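Local coordinates for Serine/threonine-protein phosphatase 2A regulatory subunit B'' subunit alpha (Homo sapiens, PDB 4I5J) that binds calcium through an EF-hand and, as a regulatory subunit of protein phosphatase 2A, might modulate the substrate selectivity and activity of the catalytic subunit, at residues R86-L91 / T107-Y112. Residues are numbered along the deposited sequence; the frame is centred on the assembly and turned at random.
Sequences RKSNFL and TDYFSY
Both ends of a single amide, that of Asn89, are gripped by consecutive residues, Asp108 and Tyr109. Tyr109 OH donates to Asn89 OD1 at 2.6 Å, almost straight along the C=O axis. Asn89 ND2 in turn donates to Asp108 OD2 at 2.7 Å. This second bond is bent, 132° at the hydrogen, and reaches the carboxylate oxygen from above the carboxylate plane. CG of Asn89 lies between its own backbone N and carbonyl carbon, which sets the amide where it meets Asp108 and Tyr109 (chi1 66°). Asn89 occupies the N-cap position of helix 90-97, but its side chain makes no capping bond; Ser88 OG, itself bonded to Ile85 O, instead accepts from Phe90 N, an ST turn. Against one face of the tyrosine ring, Phe90 presents its edge in a T-shaped stack, with CD1 3.9 Å from Tyr109 CE1 and the planes at 83°. The neighbouring ring atom, Phe90 CE1, touches Phe110 CZ at 4.0 Å. Thr71 and Val72 of helix 54-72 also pack on Tyr109, and Ile68 on Phe90. The contact thus ties the start of helix 90-97 to the loop leading into helix 112-125, away from the calcium site. The two bonds give the amide a defined flip, and its N-H donation probably helps stabilise a negatively charged Asp108.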
loop_
_atom_site.group_PDB
_atom_site.type_symbol
_atom_site.label_atom_id
_atom_site.label_comp_id
_atom_site.label_asym_id
_atom_site.label_seq_id
_atom_site.Cartn_x
_atom_site.Cartn_y
_atom_site.Cartn_z
ATOM N N ARG A 86 9.696 3.243 16.828
ATOM C CA ARG A 86 10.438 4.442 17.213
ATOM C C ARG A 86 10.523 5.427 16.049
ATOM O O ARG A 86 10.509 6.634 16.255
ATOM C CB ARG A 86 11.838 4.029 17.669
ATOM C CG ARG A 86 12.679 5.097 18.328
ATOM C CD ARG A 86 14.070 4.519 18.646
ATOM N NE ARG A 86 13.959 3.259 19.376
ATOM C CZ ARG A 86 14.595 2.135 19.059
ATOM N NH1 ARG A 86 15.415 2.095 18.008
ATOM N NH2 ARG A 86 14.411 1.044 19.799
ATOM N N LYS A 87 10.595 4.920 14.820
ATOM C CA LYS A 87 10.633 5.804 13.643
ATOM C C LYS A 87 9.256 6.220 13.108
ATOM O O LYS A 87 9.159 6.972 12.142
ATOM C CB LYS A 87 11.463 5.175 12.523
ATOM C CG LYS A 87 12.950 5.047 12.861
ATOM C CD LYS A 87 13.654 4.097 11.899
ATOM C CE LYS A 87 15.123 3.925 12.285
ATOM N NZ LYS A 87 15.850 3.018 11.349
ATOM N N SER A 88 8.193 5.762 13.764
ATOM C CA SER A 88 6.831 6.068 13.337
ATOM C C SER A 88 6.148 7.041 14.295
ATOM O O SER A 88 6.675 7.335 15.359
ATOM C CB SER A 88 6.005 4.778 13.287
ATOM O OG SER A 88 5.575 4.415 14.592
ATOM N N ASN A 89 4.959 7.517 13.930
ATOM C CA ASN A 89 4.162 8.329 14.845
ATOM C C ASN A 89 3.078 7.518 15.536
ATOM O O ASN A 89 2.063 8.079 15.965
ATOM C CB ASN A 89 3.515 9.529 14.113
ATOM C CG ASN A 89 2.474 9.101 13.090
ATOM O OD1 ASN A 89 2.357 7.923 12.772
ATOM N ND2 ASN A 89 1.706 10.059 12.582
ATOM N N PHE A 90 3.261 6.203 15.648
ATOM C CA PHE A 90 2.178 5.394 16.216
ATOM C C PHE A 90 1.927 5.691 17.697
ATOM O O PHE A 90 0.795 5.882 18.116
ATOM C CB PHE A 90 2.395 3.888 16.023
ATOM C CG PHE A 90 1.246 3.061 16.549
ATOM C CD1 PHE A 90 -0.002 3.117 15.927
ATOM C CD2 PHE A 90 1.400 2.257 17.666
ATOM C CE1 PHE A 90 -1.082 2.386 16.408
ATOM C CE2 PHE A 90 0.331 1.505 18.146
ATOM C CZ PHE A 90 -0.921 1.577 17.519
ATOM N N LEU A 91 2.981 5.716 18.499
ATOM C CA LEU A 91 2.776 5.928 19.924
ATOM C C LEU A 91 2.223 7.315 20.153
ATOM O O LEU A 91 1.309 7.476 20.953
ATOM C CB LEU A 91 4.059 5.683 20.713
ATOM C CG LEU A 91 4.522 4.221 20.718
ATOM C CD1 LEU A 91 5.706 4.025 21.647
ATOM C CD2 LEU A 91 3.366 3.320 21.126
ATOM N N THR A 107 -6.477 11.021 11.636
ATOM C CA THR A 107 -6.413 10.621 10.242
ATOM C C THR A 107 -5.284 9.613 9.978
ATOM O O THR A 107 -5.267 8.963 8.929
ATOM C CB THR A 107 -6.260 11.855 9.329
ATOM O OG1 THR A 107 -5.135 12.619 9.772
ATOM C CG2 THR A 107 -7.527 12.742 9.386
ATOM N N ASP A 108 -4.338 9.485 10.906
ATOM C CA ASP A 108 -3.384 8.387 10.799
ATOM C C ASP A 108 -3.975 7.172 11.496
ATOM O O ASP A 108 -4.404 7.274 12.636
ATOM C CB ASP A 108 -2.044 8.737 11.436
ATOM C CG ASP A 108 -1.345 9.895 10.742
ATOM O OD1 ASP A 108 -1.442 10.014 9.503
ATOM O OD2 ASP A 108 -0.691 10.684 11.453
ATOM N N TYR A 109 -4.007 6.043 10.785
ATOM C CA TYR A 109 -4.412 4.732 11.313
ATOM C C TYR A 109 -5.890 4.585 11.605
ATOM O O TYR A 109 -6.520 3.691 11.059
ATOM C CB TYR A 109 -3.625 4.317 12.568
ATOM C CG TYR A 109 -2.138 4.552 12.462
ATOM C CD1 TYR A 109 -1.539 5.544 13.218
ATOM C CD2 TYR A 109 -1.339 3.798 11.599
ATOM C CE1 TYR A 109 -0.201 5.791 13.138
ATOM C CE2 TYR A 109 0.038 4.056 11.495
ATOM C CZ TYR A 109 0.584 5.070 12.277
ATOM O OH TYR A 109 1.921 5.377 12.261
ATOM N N PHE A 110 -6.437 5.460 12.457
ATOM C CA PHE A 110 -7.686 5.170 13.166
ATOM C C PHE A 110 -8.994 5.650 12.583
ATOM O O PHE A 110 -10.058 5.184 13.013
ATOM C CB PHE A 110 -7.596 5.674 14.608
ATOM C CG PHE A 110 -6.661 4.872 15.438
ATOM C CD1 PHE A 110 -5.368 5.308 15.661
ATOM C CD2 PHE A 110 -7.060 3.654 15.958
ATOM C CE1 PHE A 110 -4.490 4.544 16.405
ATOM C CE2 PHE A 110 -6.186 2.890 16.721
ATOM C CZ PHE A 110 -4.904 3.326 16.934
ATOM N N SER A 111 -8.924 6.589 11.648
ATOM C CA SER A 111 -10.116 7.269 11.149
ATOM C C SER A 111 -11.174 6.300 10.710
ATOM O O SER A 111 -10.872 5.388 9.937
ATOM C CB SER A 111 -9.757 8.126 9.951
ATOM O OG SER A 111 -10.921 8.606 9.297
ATOM N N TYR A 112 -12.407 6.491 11.192
ATOM C CA TYR A 112 -13.506 5.628 10.780
ATOM C C TYR A 112 -13.943 5.946 9.366
ATOM O O TYR A 112 -14.227 5.033 8.580
ATOM C CB TYR A 112 -14.728 5.706 11.723
ATOM C CG TYR A 112 -15.714 4.622 11.366
ATOM C CD1 TYR A 112 -15.550 3.337 11.852
ATOM C CD2 TYR A 112 -16.756 4.866 10.473
ATOM C CE1 TYR A 112 -16.428 2.321 11.502
ATOM C CE2 TYR A 112 -17.619 3.876 10.113
ATOM C CZ TYR A 112 -17.460 2.602 10.627
ATOM O OH TYR A 112 -18.349 1.614 10.265
#